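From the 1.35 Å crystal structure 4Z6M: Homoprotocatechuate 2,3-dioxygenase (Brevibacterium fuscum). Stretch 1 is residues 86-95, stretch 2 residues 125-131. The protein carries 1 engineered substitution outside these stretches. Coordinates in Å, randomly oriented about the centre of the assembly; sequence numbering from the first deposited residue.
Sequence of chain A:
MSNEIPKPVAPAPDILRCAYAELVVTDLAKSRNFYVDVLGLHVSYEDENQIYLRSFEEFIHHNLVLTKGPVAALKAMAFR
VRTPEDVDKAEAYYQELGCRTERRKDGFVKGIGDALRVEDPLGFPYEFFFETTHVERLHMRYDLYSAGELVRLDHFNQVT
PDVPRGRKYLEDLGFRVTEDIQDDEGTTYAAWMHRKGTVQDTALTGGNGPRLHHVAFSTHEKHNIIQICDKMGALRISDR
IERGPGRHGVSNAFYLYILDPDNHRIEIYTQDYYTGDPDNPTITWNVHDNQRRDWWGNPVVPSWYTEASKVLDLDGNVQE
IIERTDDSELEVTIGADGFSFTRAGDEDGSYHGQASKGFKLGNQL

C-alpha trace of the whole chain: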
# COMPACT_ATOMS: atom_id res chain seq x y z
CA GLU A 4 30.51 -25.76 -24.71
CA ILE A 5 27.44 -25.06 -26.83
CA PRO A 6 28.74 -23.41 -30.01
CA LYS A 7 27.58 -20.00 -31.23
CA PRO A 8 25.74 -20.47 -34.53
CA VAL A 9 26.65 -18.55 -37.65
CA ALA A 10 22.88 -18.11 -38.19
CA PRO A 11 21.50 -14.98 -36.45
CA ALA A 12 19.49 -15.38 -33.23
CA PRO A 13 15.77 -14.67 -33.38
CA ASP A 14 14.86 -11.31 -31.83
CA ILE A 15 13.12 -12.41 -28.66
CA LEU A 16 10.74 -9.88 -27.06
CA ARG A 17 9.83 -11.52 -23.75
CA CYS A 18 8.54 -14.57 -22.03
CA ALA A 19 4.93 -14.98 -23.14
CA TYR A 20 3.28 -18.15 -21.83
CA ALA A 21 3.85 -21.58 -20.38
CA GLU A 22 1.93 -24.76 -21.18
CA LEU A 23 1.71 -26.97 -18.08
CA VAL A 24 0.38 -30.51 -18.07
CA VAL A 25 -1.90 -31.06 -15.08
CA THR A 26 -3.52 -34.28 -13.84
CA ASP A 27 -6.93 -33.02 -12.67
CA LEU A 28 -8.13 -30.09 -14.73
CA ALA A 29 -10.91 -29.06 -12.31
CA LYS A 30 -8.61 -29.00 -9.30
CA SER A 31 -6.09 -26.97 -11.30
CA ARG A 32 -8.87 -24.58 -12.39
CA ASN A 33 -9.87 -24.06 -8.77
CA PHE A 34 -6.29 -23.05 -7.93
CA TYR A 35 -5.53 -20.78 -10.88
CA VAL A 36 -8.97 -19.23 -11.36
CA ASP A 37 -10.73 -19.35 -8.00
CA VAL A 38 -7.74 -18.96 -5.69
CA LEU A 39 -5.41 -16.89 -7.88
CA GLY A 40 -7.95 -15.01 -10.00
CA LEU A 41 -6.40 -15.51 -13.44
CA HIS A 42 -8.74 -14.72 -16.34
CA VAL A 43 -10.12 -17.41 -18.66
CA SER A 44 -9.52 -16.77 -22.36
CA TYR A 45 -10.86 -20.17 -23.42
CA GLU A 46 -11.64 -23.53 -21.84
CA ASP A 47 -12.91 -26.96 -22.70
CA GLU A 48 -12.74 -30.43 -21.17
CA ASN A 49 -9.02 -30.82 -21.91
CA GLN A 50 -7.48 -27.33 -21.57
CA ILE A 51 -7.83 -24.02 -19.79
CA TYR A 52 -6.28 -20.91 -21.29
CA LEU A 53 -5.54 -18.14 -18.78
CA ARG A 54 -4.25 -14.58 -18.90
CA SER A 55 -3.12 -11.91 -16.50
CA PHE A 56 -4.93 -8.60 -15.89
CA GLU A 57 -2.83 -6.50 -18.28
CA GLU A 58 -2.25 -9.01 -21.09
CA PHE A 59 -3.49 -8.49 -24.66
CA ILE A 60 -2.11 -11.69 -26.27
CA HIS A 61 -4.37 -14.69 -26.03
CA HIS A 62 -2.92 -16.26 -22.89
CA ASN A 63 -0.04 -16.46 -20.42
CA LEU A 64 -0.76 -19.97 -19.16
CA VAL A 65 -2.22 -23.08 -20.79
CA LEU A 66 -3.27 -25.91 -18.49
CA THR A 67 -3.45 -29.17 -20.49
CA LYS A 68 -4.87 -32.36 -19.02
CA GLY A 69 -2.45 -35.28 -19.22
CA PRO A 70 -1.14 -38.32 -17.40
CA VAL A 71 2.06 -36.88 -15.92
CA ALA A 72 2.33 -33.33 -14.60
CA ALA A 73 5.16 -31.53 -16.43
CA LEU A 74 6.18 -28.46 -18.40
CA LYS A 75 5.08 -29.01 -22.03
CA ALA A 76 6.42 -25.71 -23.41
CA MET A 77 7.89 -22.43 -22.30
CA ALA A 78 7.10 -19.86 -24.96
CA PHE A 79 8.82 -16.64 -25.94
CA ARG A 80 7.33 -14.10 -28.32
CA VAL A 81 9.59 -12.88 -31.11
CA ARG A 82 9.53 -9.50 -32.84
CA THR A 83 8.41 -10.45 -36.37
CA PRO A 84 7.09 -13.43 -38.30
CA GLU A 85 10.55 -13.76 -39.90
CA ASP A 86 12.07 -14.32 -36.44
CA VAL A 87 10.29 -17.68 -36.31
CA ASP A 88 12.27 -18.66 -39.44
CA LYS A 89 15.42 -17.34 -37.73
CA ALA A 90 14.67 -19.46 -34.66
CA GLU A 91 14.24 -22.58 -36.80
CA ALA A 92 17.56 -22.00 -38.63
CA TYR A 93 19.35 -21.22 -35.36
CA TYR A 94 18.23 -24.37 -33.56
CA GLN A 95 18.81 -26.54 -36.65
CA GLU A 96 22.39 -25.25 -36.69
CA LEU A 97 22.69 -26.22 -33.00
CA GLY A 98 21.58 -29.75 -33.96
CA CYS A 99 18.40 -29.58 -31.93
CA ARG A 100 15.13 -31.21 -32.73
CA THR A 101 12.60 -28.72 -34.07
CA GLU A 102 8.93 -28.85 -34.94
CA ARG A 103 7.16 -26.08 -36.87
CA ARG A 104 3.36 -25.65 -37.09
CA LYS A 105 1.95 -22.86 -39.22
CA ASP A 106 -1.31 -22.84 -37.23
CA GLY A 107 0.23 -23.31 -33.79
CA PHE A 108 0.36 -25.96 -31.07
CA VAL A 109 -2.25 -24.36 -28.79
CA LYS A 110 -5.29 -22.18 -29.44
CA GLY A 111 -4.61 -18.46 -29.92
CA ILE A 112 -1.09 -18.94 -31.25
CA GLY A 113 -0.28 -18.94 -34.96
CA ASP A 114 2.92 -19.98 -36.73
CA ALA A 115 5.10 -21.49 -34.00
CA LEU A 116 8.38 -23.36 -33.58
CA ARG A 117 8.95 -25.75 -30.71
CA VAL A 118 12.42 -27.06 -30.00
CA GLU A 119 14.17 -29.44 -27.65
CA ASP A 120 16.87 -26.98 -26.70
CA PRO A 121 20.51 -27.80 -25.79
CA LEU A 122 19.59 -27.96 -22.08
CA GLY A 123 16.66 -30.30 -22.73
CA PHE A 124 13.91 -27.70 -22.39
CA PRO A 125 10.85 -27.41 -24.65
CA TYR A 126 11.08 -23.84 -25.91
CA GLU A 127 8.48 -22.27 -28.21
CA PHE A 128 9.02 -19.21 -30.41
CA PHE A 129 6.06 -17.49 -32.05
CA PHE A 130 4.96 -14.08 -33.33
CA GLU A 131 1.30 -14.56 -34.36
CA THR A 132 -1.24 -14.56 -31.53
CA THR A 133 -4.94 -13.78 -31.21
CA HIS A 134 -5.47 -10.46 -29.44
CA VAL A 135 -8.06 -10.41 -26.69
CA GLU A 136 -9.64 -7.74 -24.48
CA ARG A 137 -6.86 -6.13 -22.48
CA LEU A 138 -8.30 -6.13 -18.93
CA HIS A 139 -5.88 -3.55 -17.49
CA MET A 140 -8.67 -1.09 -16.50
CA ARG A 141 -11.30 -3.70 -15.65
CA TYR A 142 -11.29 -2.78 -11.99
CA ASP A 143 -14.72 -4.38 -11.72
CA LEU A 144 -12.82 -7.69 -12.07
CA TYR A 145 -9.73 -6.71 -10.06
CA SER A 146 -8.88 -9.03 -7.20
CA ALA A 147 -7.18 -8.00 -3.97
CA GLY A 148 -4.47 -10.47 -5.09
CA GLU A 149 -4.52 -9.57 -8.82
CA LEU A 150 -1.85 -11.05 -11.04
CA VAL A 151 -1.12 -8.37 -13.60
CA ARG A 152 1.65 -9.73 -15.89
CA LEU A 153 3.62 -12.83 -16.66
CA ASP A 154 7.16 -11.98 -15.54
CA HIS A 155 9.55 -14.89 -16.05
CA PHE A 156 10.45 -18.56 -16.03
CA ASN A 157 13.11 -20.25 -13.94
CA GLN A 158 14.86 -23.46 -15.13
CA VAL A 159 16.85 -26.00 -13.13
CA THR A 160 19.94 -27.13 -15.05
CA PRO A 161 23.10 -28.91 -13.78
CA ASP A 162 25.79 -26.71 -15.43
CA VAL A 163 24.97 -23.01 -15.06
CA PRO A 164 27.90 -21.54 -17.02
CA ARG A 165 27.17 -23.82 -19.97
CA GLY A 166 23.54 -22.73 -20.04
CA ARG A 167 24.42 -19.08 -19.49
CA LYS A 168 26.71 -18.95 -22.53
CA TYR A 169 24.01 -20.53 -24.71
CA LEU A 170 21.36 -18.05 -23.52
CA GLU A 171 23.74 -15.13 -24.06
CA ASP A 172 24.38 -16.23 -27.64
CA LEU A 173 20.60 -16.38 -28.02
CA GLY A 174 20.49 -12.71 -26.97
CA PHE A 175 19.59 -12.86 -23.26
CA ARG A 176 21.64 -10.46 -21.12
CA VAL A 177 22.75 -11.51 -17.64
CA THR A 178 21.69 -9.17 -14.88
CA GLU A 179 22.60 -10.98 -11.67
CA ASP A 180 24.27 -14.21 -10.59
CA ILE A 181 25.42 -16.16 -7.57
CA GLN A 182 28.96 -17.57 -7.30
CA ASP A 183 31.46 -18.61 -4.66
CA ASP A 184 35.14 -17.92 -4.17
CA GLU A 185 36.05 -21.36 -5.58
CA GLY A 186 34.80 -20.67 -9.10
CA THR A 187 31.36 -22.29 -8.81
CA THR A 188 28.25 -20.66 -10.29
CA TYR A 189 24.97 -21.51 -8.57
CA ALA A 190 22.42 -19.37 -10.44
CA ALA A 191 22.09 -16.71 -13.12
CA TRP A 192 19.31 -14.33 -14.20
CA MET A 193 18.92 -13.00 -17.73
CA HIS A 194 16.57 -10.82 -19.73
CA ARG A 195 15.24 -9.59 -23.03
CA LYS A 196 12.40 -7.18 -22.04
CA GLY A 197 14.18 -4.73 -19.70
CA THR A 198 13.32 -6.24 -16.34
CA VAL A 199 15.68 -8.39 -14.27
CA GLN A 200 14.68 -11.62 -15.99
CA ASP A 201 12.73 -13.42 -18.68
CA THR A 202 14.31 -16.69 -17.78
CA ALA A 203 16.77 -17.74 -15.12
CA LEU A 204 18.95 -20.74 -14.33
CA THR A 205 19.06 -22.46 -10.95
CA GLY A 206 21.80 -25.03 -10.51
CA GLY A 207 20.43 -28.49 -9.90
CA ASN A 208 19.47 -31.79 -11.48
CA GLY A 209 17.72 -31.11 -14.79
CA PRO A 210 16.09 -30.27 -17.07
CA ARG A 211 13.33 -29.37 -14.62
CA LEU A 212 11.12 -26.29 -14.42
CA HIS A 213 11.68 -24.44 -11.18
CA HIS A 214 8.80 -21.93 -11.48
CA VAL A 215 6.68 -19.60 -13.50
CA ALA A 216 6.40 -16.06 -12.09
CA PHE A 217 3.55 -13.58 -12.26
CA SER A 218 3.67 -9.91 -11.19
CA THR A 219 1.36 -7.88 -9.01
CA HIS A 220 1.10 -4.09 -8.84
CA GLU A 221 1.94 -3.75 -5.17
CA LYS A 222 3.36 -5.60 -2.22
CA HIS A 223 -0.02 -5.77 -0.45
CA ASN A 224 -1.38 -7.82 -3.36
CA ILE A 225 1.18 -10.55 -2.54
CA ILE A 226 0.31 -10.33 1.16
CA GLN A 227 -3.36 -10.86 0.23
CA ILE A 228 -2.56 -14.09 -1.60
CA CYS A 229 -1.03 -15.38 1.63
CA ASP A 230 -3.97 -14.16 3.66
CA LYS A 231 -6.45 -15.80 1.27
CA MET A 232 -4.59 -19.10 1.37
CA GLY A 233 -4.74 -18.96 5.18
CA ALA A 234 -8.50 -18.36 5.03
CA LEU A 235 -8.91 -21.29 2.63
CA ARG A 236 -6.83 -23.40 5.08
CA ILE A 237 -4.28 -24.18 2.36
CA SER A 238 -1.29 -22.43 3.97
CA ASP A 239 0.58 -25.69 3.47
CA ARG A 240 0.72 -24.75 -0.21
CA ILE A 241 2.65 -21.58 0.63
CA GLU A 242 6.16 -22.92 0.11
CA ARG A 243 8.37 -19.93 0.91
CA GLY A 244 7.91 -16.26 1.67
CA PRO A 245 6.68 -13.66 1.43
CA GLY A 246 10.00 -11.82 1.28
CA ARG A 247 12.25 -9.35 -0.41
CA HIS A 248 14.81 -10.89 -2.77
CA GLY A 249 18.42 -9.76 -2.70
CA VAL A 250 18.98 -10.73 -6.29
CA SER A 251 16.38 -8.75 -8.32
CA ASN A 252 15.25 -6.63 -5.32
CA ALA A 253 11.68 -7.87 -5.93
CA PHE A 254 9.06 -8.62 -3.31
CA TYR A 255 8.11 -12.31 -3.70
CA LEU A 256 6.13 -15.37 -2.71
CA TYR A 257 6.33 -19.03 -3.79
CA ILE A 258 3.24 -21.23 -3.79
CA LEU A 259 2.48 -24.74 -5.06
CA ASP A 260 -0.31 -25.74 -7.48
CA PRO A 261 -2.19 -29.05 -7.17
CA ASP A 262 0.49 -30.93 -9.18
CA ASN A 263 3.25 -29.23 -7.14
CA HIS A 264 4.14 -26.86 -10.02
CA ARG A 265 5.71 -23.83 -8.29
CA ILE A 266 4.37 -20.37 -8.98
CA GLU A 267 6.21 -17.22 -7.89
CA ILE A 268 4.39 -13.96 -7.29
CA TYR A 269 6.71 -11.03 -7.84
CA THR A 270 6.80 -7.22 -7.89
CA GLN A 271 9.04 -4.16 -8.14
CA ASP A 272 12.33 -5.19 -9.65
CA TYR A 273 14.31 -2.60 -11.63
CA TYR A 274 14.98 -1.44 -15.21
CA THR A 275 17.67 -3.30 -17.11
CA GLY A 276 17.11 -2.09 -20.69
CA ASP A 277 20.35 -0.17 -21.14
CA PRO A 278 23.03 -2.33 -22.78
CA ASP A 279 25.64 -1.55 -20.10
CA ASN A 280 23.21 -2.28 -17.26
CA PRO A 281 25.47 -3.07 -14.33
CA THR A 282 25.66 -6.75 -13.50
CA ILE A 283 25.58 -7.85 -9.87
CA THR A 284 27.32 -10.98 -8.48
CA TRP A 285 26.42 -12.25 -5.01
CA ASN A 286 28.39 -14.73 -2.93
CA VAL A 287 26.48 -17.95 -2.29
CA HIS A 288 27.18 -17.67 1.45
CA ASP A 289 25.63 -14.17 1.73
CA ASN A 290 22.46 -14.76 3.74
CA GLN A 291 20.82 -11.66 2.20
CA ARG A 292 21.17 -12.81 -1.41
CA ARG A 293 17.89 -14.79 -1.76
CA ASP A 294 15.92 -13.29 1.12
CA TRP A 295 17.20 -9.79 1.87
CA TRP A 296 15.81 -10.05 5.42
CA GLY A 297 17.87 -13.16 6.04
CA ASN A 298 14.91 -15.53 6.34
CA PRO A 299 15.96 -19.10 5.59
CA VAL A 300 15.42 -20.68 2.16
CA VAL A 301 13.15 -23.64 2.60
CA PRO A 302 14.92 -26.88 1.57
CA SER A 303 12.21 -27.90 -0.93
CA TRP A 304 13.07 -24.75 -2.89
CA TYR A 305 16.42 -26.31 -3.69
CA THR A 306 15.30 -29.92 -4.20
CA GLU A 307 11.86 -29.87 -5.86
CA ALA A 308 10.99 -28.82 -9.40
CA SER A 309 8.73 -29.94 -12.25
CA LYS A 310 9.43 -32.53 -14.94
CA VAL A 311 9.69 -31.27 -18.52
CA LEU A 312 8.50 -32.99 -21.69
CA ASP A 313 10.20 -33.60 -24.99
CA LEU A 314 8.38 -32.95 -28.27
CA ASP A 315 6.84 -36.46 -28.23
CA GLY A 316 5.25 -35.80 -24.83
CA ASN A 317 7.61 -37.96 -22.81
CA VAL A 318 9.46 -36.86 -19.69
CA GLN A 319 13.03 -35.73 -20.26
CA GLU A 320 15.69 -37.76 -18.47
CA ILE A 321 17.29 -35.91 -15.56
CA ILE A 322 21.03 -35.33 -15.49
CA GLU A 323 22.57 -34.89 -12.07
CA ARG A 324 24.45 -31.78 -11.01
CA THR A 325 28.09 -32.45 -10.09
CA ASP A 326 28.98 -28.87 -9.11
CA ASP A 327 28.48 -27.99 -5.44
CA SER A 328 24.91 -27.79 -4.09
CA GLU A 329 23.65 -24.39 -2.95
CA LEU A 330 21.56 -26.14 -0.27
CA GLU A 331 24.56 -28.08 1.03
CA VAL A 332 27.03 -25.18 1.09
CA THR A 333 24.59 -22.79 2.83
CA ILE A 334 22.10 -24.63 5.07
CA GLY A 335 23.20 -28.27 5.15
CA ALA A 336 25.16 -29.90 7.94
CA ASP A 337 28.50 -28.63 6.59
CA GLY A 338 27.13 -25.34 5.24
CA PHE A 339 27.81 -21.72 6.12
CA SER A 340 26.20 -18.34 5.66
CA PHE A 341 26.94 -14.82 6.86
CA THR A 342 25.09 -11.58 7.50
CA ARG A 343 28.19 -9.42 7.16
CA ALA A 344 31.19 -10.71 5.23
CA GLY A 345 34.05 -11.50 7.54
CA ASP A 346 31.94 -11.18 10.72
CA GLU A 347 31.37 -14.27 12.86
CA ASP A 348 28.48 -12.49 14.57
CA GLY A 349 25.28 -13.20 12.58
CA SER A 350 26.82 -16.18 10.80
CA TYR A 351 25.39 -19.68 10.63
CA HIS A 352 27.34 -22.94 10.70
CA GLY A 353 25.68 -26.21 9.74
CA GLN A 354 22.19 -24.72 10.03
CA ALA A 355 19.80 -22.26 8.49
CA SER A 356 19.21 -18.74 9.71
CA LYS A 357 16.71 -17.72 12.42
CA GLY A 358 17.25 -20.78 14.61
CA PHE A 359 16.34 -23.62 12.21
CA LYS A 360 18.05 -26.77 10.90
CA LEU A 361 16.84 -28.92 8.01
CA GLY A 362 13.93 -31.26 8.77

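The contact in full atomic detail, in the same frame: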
# COMPACT_ATOMS: atom_id res chain seq x y z
N ASP A 86 11.29 -13.81 -37.56
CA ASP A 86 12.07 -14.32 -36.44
C ASP A 86 11.74 -15.76 -36.10
O ASP A 86 12.57 -16.45 -35.51
CB ASP A 86 11.93 -13.43 -35.20
CG ASP A 86 12.68 -12.13 -35.34
OD1 ASP A 86 13.94 -12.19 -35.38
OD2 ASP A 86 12.04 -11.07 -35.39
N VAL A 87 10.57 -16.25 -36.49
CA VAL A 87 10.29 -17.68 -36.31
C VAL A 87 11.16 -18.51 -37.26
O VAL A 87 11.74 -19.53 -36.83
CB VAL A 87 8.78 -18.00 -36.44
CG1 VAL A 87 8.51 -19.48 -36.16
CG2 VAL A 87 7.97 -17.12 -35.48
N ASP A 88 11.31 -18.05 -38.50
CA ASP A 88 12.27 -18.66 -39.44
C ASP A 88 13.69 -18.59 -38.88
O ASP A 88 14.43 -19.57 -38.97
CB ASP A 88 12.25 -17.97 -40.81
CG ASP A 88 10.93 -18.09 -41.51
OD1 ASP A 88 10.32 -19.17 -41.45
OD2 ASP A 88 10.55 -17.10 -42.18
N LYS A 89 14.08 -17.45 -38.32
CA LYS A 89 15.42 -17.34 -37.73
C LYS A 89 15.60 -18.34 -36.60
O LYS A 89 16.65 -18.97 -36.48
CB LYS A 89 15.72 -15.93 -37.26
CG LYS A 89 15.88 -14.96 -38.42
CD LYS A 89 15.73 -13.51 -38.04
CE LYS A 89 16.97 -12.97 -37.39
NZ LYS A 89 17.49 -11.83 -38.21
N ALA A 90 14.58 -18.50 -35.76
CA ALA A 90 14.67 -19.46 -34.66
C ALA A 90 14.85 -20.90 -35.17
O ALA A 90 15.66 -21.68 -34.64
CB ALA A 90 13.45 -19.36 -33.75
N GLU A 91 14.13 -21.24 -36.23
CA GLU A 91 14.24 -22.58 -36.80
C GLU A 91 15.66 -22.83 -37.32
O GLU A 91 16.26 -23.86 -37.03
CB GLU A 91 13.21 -22.77 -37.90
CG GLU A 91 13.12 -24.17 -38.46
CD GLU A 91 11.93 -24.33 -39.39
OE1 GLU A 91 11.64 -23.39 -40.15
OE2 GLU A 91 11.30 -25.39 -39.36
N ALA A 92 16.20 -21.88 -38.08
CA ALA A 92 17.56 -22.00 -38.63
C ALA A 92 18.61 -22.07 -37.52
O ALA A 92 19.58 -22.81 -37.61
CB ALA A 92 17.87 -20.83 -39.56
N TYR A 93 18.40 -21.28 -36.48
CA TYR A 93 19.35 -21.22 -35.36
C TYR A 93 19.42 -22.56 -34.63
O TYR A 93 20.51 -23.12 -34.42
CB TYR A 93 18.91 -20.11 -34.42
CG TYR A 93 19.90 -19.72 -33.34
CD1 TYR A 93 20.84 -18.73 -33.58
CD2 TYR A 93 19.83 -20.27 -32.06
CE1 TYR A 93 21.72 -18.31 -32.59
CE2 TYR A 93 20.73 -19.88 -31.08
CZ TYR A 93 21.65 -18.89 -31.34
OH TYR A 93 22.53 -18.47 -30.37
N TYR A 94 18.26 -23.11 -34.28
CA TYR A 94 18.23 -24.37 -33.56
C TYR A 94 18.61 -25.57 -34.43
O TYR A 94 19.19 -26.53 -33.93
CB TYR A 94 16.89 -24.57 -32.86
CG TYR A 94 16.83 -23.77 -31.56
CD1 TYR A 94 17.42 -24.26 -30.40
CD2 TYR A 94 16.26 -22.49 -31.52
CE1 TYR A 94 17.40 -23.53 -29.23
CE2 TYR A 94 16.24 -21.76 -30.35
CZ TYR A 94 16.80 -22.28 -29.21
OH TYR A 94 16.75 -21.53 -28.07
N GLN A 95 18.33 -25.50 -35.74
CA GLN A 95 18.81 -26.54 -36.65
C GLN A 95 20.33 -26.52 -36.72
O GLN A 95 20.97 -27.58 -36.71
CB GLN A 95 18.15 -26.41 -38.02
CG GLN A 95 16.71 -26.91 -37.95
CD GLN A 95 15.92 -26.72 -39.23
OE1 GLN A 95 16.27 -25.89 -40.09
NE2 GLN A 95 14.82 -27.46 -39.35
N PRO A 125 11.76 -27.61 -23.52
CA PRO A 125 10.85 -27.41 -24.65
C PRO A 125 10.55 -25.92 -24.77
O PRO A 125 9.65 -25.40 -24.10
CB PRO A 125 9.62 -28.23 -24.25
CG PRO A 125 9.62 -28.21 -22.77
CD PRO A 125 11.07 -28.16 -22.34
N TYR A 126 11.31 -25.25 -25.62
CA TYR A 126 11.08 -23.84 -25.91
C TYR A 126 10.13 -23.69 -27.09
O TYR A 126 10.22 -24.46 -28.05
CB TYR A 126 12.39 -23.13 -26.24
CG TYR A 126 13.24 -22.63 -25.09
CD1 TYR A 126 13.00 -22.96 -23.76
CD2 TYR A 126 14.26 -21.73 -25.36
CE1 TYR A 126 13.78 -22.41 -22.73
CE2 TYR A 126 15.04 -21.19 -24.34
CZ TYR A 126 14.80 -21.53 -23.03
OH TYR A 126 15.55 -20.96 -22.03
N GLU A 127 9.24 -22.68 -27.04
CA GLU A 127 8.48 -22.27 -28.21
C GLU A 127 8.83 -20.82 -28.58
O GLU A 127 9.00 -19.99 -27.69
CB GLU A 127 6.97 -22.37 -27.99
CG GLU A 127 6.16 -21.98 -29.23
CD GLU A 127 4.66 -22.11 -29.05
OE1 GLU A 127 4.13 -23.26 -29.17
OE2 GLU A 127 4.02 -21.07 -28.77
N PHE A 128 8.91 -20.55 -29.87
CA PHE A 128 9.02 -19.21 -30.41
C PHE A 128 7.86 -18.98 -31.37
O PHE A 128 7.58 -19.81 -32.24
CB PHE A 128 10.34 -19.05 -31.15
CG PHE A 128 11.52 -19.30 -30.28
CD1 PHE A 128 12.03 -18.28 -29.49
CD2 PHE A 128 12.06 -20.58 -30.15
CE1 PHE A 128 13.09 -18.50 -28.63
CE2 PHE A 128 13.12 -20.81 -29.29
CZ PHE A 128 13.64 -19.77 -28.54
N PHE A 129 7.20 -17.84 -31.20
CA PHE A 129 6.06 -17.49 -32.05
C PHE A 129 5.99 -15.97 -32.15
O PHE A 129 6.48 -15.27 -31.24
CB PHE A 129 4.74 -18.04 -31.48
CG PHE A 129 4.27 -17.29 -30.26
CD1 PHE A 129 4.73 -17.65 -29.01
CD2 PHE A 129 3.45 -16.17 -30.38
CE1 PHE A 129 4.36 -16.92 -27.89
CE2 PHE A 129 3.07 -15.44 -29.26
CZ PHE A 129 3.52 -15.82 -28.02
N PHE A 130 5.40 -15.47 -33.24
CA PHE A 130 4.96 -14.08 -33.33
C PHE A 130 3.43 -13.96 -33.31
O PHE A 130 2.86 -13.23 -32.48
CB PHE A 130 5.50 -13.39 -34.59
CG PHE A 130 4.90 -12.05 -34.81
CD1 PHE A 130 5.35 -10.96 -34.09
CD2 PHE A 130 3.81 -11.90 -35.66
CE1 PHE A 130 4.75 -9.73 -34.24
CE2 PHE A 130 3.22 -10.67 -35.84
CZ PHE A 130 3.68 -9.59 -35.12
N GLU A 131 2.75 -14.69 -34.20
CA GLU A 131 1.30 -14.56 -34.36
C GLU A 131 0.55 -15.04 -33.13
O GLU A 131 0.77 -16.14 -32.64
CB GLU A 131 0.80 -15.36 -35.58
CG GLU A 131 1.42 -14.99 -36.92
CD GLU A 131 1.04 -15.90 -38.09
OE1 GLU A 131 0.59 -17.08 -37.92
OE2 GLU A 131 1.22 -15.39 -39.22

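No hydrogen bond crosses between this helix and this strand; the contact rests on packing alone. Phe128 is at its centre and meets three helix residues. The Phe128 ring packs on Ala90 and Tyr94, while Val87 meets the backbone O of Phe128. These helix residues lie three and four positions apart, so they fall along one side of the helix.

The helix of residues 86-95 runs roughly antiparallel to strand 125-129, at 147° between their directions. The axes come within 8.0 Å. The nearest CA pair is CA of Val87 and CA of Phe129, 6.0 Å apart.

Val87 serves that end. Its CA-to-CB bond points sideways, and with chi1 in the t well its two methyl groups reach the backbone of the second stretch. CG1 of Val87 lies 4.0 Å from O of Phe128. CG2 of Val87 lies 3.9 Å from CA of Phe129 and 3.8 Å from N of Phe130. The branched side chain thus packs on main chain rather than on the ring of Phe129, whose CA-to-CB bond points away from the helix.

Ala90 sits one turn further on, and its CA-to-CB bond points toward the strand. CB of Ala90 is 4.0 Å from CG of Phe128. The small methyl group gives the Phe128 ring an apolar surface to rest on.

Tyr94 closes the row. Its CA-to-CB bond points toward the strand, with chi1 in the m well. CE2 of Tyr94 approaches CE2 of Phe128 to 3.4 Å, a tight van der Waals contact. The two rings meet obliquely, with planes at 33° and centroids 5.6 Å apart. The long tyrosine side chain extends past Phe128 to Tyr126, where OH of Tyr94 lies 3.7 Å from CD2 of Tyr126. The hydroxyls of both tyrosines are hydrogen-bonded elsewhere in the structure, so these polar ends are satisfied although the residues are buried.

Strand alternation accounts for the pattern on the other side. The CA-to-CB bonds of Tyr126 and Phe128 point toward the helix, while Glu127, between them, makes no contact with it.

The two stretches bury 257 Å² in total. Phe128 contributes the largest share, 80 Å², followed by Val87 with 54 Å² and Tyr94 with 52 Å². All three are buried in the assembly, as is Ala90. Asp88, Ala92 and Gln95 are exposed and take no part. Backbone hydrogen bonds within the helix, such as N of Tyr94 to O of Ala90 at 3.0 Å, hold the contacting residues in line.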